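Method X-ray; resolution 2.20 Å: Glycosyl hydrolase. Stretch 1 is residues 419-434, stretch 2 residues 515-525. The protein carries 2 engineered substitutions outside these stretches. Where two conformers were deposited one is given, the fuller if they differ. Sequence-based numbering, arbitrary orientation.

Stretch 1 (419-434) NRSGRTAVRLEVSGLV
Stretch 2 515-525: PLPSLTQVLVV

Stretch 1 enters as a loop and becomes an extended strand that runs to Ser431, after which Gly432 turns the chain at phi/psi 74/22, a positive phi that favours glycine. Stretch 2 is extended at Pro515, breaks at a cis peptide bond before Pro517, and resumes as a strand from Ser518 through Val525. The two meet in two separate ways: backbone to backbone near Gly422, and side chain to side chain farther along, where the CA atoms of Leu428 and Val522 lie 9.4 Å apart and those of Val430 and Val524 8.5 Å.

In the first region the chains run antiparallel. Arg423 faces Pro515 in a non-hydrogen-bonded pair with CA atoms 4.0 Å apart, a place that suits proline, which has no amide hydrogen to give. One hydrogen bond joins the stretches: Leu516 N donates to Gly422 O at 2.9 Å, nearly straight at 175°. The same oxygen receives a CA-H...O contact from Pro515 CA at 3.4 Å, and Ser421 CA makes another to Leu516 O, also 3.4 Å. Gly422 has phi/psi 136/-170, where a CB would jam against the preceding carbonyl oxygen; the backbone itself calls for glycine.

Pro515 and Arg423 direct their CB atoms to the same face of this small sheet. Arg423 (chi1 p, chi2 t, chi3 p) brings NH1 to 3.8 Å from Pro515 CG, so the guanidinium packs obliquely against the ring, which is puckered C-gamma exo. Leu516 (chi1 t, chi2 p) points to the other face, and its CD2 lies 4.2 Å from Arg420 CB, an aliphatic contact at an exposed arginine. Beyond the cis peptide, Ser518 (chi1 p) donates from OG to Pro515 O at 2.7 Å, a bond that spans the bend within stretch 2.

In the second region, buried apolar side chains point toward the opposing stretch. Leu428 (chi1 t, chi2 p) sets CD2 3.7 Å from CG2 of Val522 (chi1 t). Val430 and Val524, both t, approach more loosely, CG2 to CG2 at 4.5 Å. After the turn, Leu433 (chi1 m, chi2 t) brings CD1 to 3.9 Å from Val524 CG1. Branched aliphatic residues suit this place because they fill the space between backbones too distant to bond directly. Arg427 (t, t, t) and Glu429 (chi1 m, chi2 t), the residues on either side of Leu428 in sequence, are out of reach of stretch 2 and form a salt bridge, with Arg427 NE donating to Glu429 OE2 at 2.6 Å.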

# COMPACT_ATOMS: atom_id res chain seq x y z
N ASN A 419 -10.49 9.71 -19.41
CA ASN A 419 -11.77 10.00 -19.99
C ASN A 419 -12.22 8.89 -20.97
O ASN A 419 -12.97 9.22 -21.89
CB ASN A 419 -11.57 11.32 -20.81
CG ASN A 419 -10.43 11.18 -21.84
OD1 ASN A 419 -10.65 10.68 -22.91
ND2 ASN A 419 -9.21 11.53 -21.45
N ARG A 420 -11.67 7.67 -20.88
CA ARG A 420 -12.06 6.57 -21.77
C ARG A 420 -12.85 5.55 -20.98
O ARG A 420 -12.52 5.26 -19.82
CB ARG A 420 -10.86 5.90 -22.41
CG ARG A 420 -10.08 6.82 -23.34
CD ARG A 420 -10.18 6.49 -24.82
NE ARG A 420 -9.79 5.09 -25.04
CZ ARG A 420 -8.54 4.61 -25.13
NH1 ARG A 420 -7.44 5.40 -25.05
NH2 ARG A 420 -8.40 3.30 -25.30
N SER A 421 -13.92 5.07 -21.59
CA SER A 421 -14.86 4.12 -21.02
C SER A 421 -15.03 2.99 -22.04
O SER A 421 -14.50 3.03 -23.13
CB SER A 421 -16.21 4.77 -20.74
OG SER A 421 -16.77 5.26 -21.97
N GLY A 422 -15.85 2.01 -21.73
CA GLY A 422 -16.08 0.87 -22.62
C GLY A 422 -16.08 -0.43 -21.80
O GLY A 422 -16.11 -0.40 -20.54
N ARG A 423 -16.08 -1.55 -22.48
CA ARG A 423 -16.08 -2.87 -21.86
C ARG A 423 -15.69 -3.90 -22.88
O ARG A 423 -15.90 -3.65 -24.07
CB ARG A 423 -17.40 -3.19 -21.15
CG ARG A 423 -18.65 -3.32 -21.98
CD ARG A 423 -19.79 -3.76 -21.04
NE ARG A 423 -20.29 -2.59 -20.37
CZ ARG A 423 -20.41 -2.36 -19.07
NH1 ARG A 423 -20.12 -3.20 -18.12
NH2 ARG A 423 -20.88 -1.18 -18.73
N THR A 424 -15.02 -4.97 -22.44
CA THR A 424 -14.79 -6.13 -23.27
C THR A 424 -15.35 -7.34 -22.55
O THR A 424 -15.55 -7.34 -21.33
CB THR A 424 -13.32 -6.64 -23.40
OG1 THR A 424 -12.37 -5.99 -22.57
CG2 THR A 424 -12.91 -6.76 -24.68
N ALA A 425 -15.45 -8.42 -23.30
CA ALA A 425 -15.88 -9.71 -22.79
C ALA A 425 -14.66 -10.62 -22.65
O ALA A 425 -13.83 -10.67 -23.56
CB ALA A 425 -16.89 -10.29 -23.74
N VAL A 426 -14.55 -11.30 -21.50
CA VAL A 426 -13.53 -12.29 -21.29
C VAL A 426 -14.19 -13.61 -20.87
O VAL A 426 -15.07 -13.64 -19.96
CB VAL A 426 -12.50 -11.85 -20.23
CG1 VAL A 426 -11.54 -12.94 -19.85
CG2 VAL A 426 -11.72 -10.63 -20.73
N ARG A 427 -13.77 -14.68 -21.54
CA ARG A 427 -14.08 -16.03 -21.08
C ARG A 427 -12.80 -16.53 -20.45
O ARG A 427 -11.79 -16.68 -21.14
CB ARG A 427 -14.50 -16.97 -22.18
CG ARG A 427 -14.82 -18.40 -21.70
CD ARG A 427 -15.05 -19.37 -22.87
NE ARG A 427 -15.25 -20.70 -22.31
CZ ARG A 427 -16.42 -21.25 -21.97
NH1 ARG A 427 -17.59 -20.64 -22.13
NH2 ARG A 427 -16.41 -22.45 -21.44
N LEU A 428 -12.83 -16.73 -19.14
CA LEU A 428 -11.65 -17.12 -18.40
C LEU A 428 -11.77 -18.60 -18.09
O LEU A 428 -12.74 -19.03 -17.49
CB LEU A 428 -11.54 -16.34 -17.10
CG LEU A 428 -10.39 -16.72 -16.16
CD1 LEU A 428 -9.07 -16.37 -16.82
CD2 LEU A 428 -10.52 -15.93 -14.86
N GLU A 429 -10.76 -19.35 -18.48
CA GLU A 429 -10.65 -20.79 -18.22
C GLU A 429 -9.41 -21.02 -17.36
O GLU A 429 -8.36 -20.47 -17.63
CB GLU A 429 -10.54 -21.55 -19.55
CG GLU A 429 -11.84 -21.38 -20.34
CD GLU A 429 -11.88 -22.04 -21.72
OE1 GLU A 429 -10.94 -22.77 -22.06
OE2 GLU A 429 -12.89 -21.84 -22.46
N VAL A 430 -9.54 -21.81 -16.32
CA VAL A 430 -8.39 -22.18 -15.52
C VAL A 430 -8.33 -23.71 -15.58
O VAL A 430 -9.29 -24.38 -15.21
CB VAL A 430 -8.50 -21.73 -14.07
CG1 VAL A 430 -7.25 -22.15 -13.29
CG2 VAL A 430 -8.67 -20.22 -13.96
N SER A 431 -7.20 -24.24 -16.02
CA SER A 431 -6.99 -25.68 -16.09
C SER A 431 -5.80 -26.09 -15.23
O SER A 431 -5.15 -25.27 -14.61
CB SER A 431 -6.75 -26.10 -17.55
OG SER A 431 -5.59 -25.47 -18.03
N GLY A 432 -5.55 -27.39 -15.18
CA GLY A 432 -4.40 -27.94 -14.45
C GLY A 432 -4.60 -27.90 -12.96
O GLY A 432 -3.64 -27.88 -12.24
N LEU A 433 -5.84 -27.83 -12.48
CA LEU A 433 -6.06 -27.75 -11.03
C LEU A 433 -6.04 -29.20 -10.53
O LEU A 433 -6.32 -30.10 -11.31
CB LEU A 433 -7.44 -27.17 -10.70
CG LEU A 433 -7.68 -25.68 -11.06
CD1 LEU A 433 -9.17 -25.39 -11.04
CD2 LEU A 433 -6.91 -24.78 -10.15
N VAL A 434 -5.82 -29.40 -9.25
CA VAL A 434 -5.91 -30.74 -8.66
C VAL A 434 -7.38 -31.10 -8.53
O VAL A 434 -8.14 -30.36 -7.90
CB VAL A 434 -5.29 -30.79 -7.26
CG1 VAL A 434 -5.49 -32.19 -6.65
CG2 VAL A 434 -3.82 -30.39 -7.35
N PRO A 515 -15.41 -3.92 -17.57
CA PRO A 515 -15.40 -2.49 -17.90
C PRO A 515 -14.02 -1.88 -17.95
O PRO A 515 -13.10 -2.37 -17.32
CB PRO A 515 -16.20 -1.84 -16.77
CG PRO A 515 -16.94 -2.96 -16.10
CD PRO A 515 -16.09 -4.19 -16.30
N LEU A 516 -13.90 -0.82 -18.74
CA LEU A 516 -12.75 0.06 -18.76
C LEU A 516 -13.16 1.34 -18.01
O LEU A 516 -14.08 2.04 -18.46
CB LEU A 516 -12.35 0.38 -20.19
CG LEU A 516 -11.23 1.42 -20.36
CD1 LEU A 516 -9.97 0.83 -19.83
CD2 LEU A 516 -11.08 1.79 -21.85
N PRO A 517 -12.51 1.70 -16.90
CA PRO A 517 -11.52 0.90 -16.18
C PRO A 517 -12.12 -0.06 -15.16
O PRO A 517 -13.23 0.15 -14.67
CB PRO A 517 -10.73 1.96 -15.42
CG PRO A 517 -11.67 3.08 -15.18
CD PRO A 517 -12.73 3.02 -16.26
N SER A 518 -11.36 -1.11 -14.84
CA SER A 518 -11.74 -2.02 -13.77
C SER A 518 -10.59 -2.89 -13.37
O SER A 518 -9.61 -3.04 -14.10
CB SER A 518 -12.95 -2.91 -14.19
OG SER A 518 -12.55 -3.87 -15.19
N LEU A 519 -10.70 -3.39 -12.14
CA LEU A 519 -9.79 -4.40 -11.63
C LEU A 519 -10.65 -5.54 -11.12
O LEU A 519 -11.55 -5.31 -10.33
CB LEU A 519 -8.95 -3.85 -10.46
CG LEU A 519 -7.93 -4.81 -9.87
CD1 LEU A 519 -6.90 -5.28 -10.91
CD2 LEU A 519 -7.18 -4.15 -8.68
N THR A 520 -10.37 -6.73 -11.57
CA THR A 520 -11.07 -7.93 -11.15
C THR A 520 -10.05 -8.89 -10.51
O THR A 520 -8.99 -9.13 -11.07
CB THR A 520 -11.70 -8.66 -12.32
OG1 THR A 520 -12.51 -7.77 -13.08
CG2 THR A 520 -12.57 -9.82 -11.90
N GLN A 521 -10.39 -9.47 -9.36
CA GLN A 521 -9.54 -10.54 -8.78
C GLN A 521 -10.34 -11.84 -8.81
O GLN A 521 -11.48 -11.89 -8.34
CB GLN A 521 -9.13 -10.17 -7.36
CG GLN A 521 -7.91 -10.92 -6.86
CD GLN A 521 -6.66 -10.47 -7.53
OE1 GLN A 521 -6.56 -9.33 -8.03
NE2 GLN A 521 -5.66 -11.35 -7.54
N VAL A 522 -9.77 -12.87 -9.45
CA VAL A 522 -10.40 -14.17 -9.53
C VAL A 522 -9.57 -15.12 -8.61
O VAL A 522 -8.37 -15.32 -8.83
CB VAL A 522 -10.35 -14.69 -10.96
CG1 VAL A 522 -11.05 -16.05 -11.05
CG2 VAL A 522 -10.96 -13.64 -11.93
N LEU A 523 -10.22 -15.69 -7.61
CA LEU A 523 -9.62 -16.65 -6.72
C LEU A 523 -10.31 -17.96 -6.96
O LEU A 523 -11.56 -18.00 -6.96
CB LEU A 523 -9.83 -16.24 -5.26
CG LEU A 523 -9.32 -14.84 -4.88
CD1 LEU A 523 -9.75 -14.44 -3.46
CD2 LEU A 523 -7.84 -14.78 -5.01
N VAL A 524 -9.53 -18.99 -7.25
CA VAL A 524 -10.04 -20.35 -7.40
C VAL A 524 -9.29 -21.20 -6.37
O VAL A 524 -8.08 -21.39 -6.49
CB VAL A 524 -9.79 -20.89 -8.79
CG1 VAL A 524 -10.35 -22.30 -8.90
CG2 VAL A 524 -10.44 -20.00 -9.86
N VAL A 525 -9.99 -21.63 -5.32
CA VAL A 525 -9.31 -22.21 -4.17
C VAL A 525 -9.82 -23.64 -3.89
O VAL A 525 -10.99 -23.88 -4.04
CB VAL A 525 -9.42 -21.34 -2.92
CG1 VAL A 525 -8.80 -20.00 -3.20
CG2 VAL A 525 -10.85 -21.14 -2.46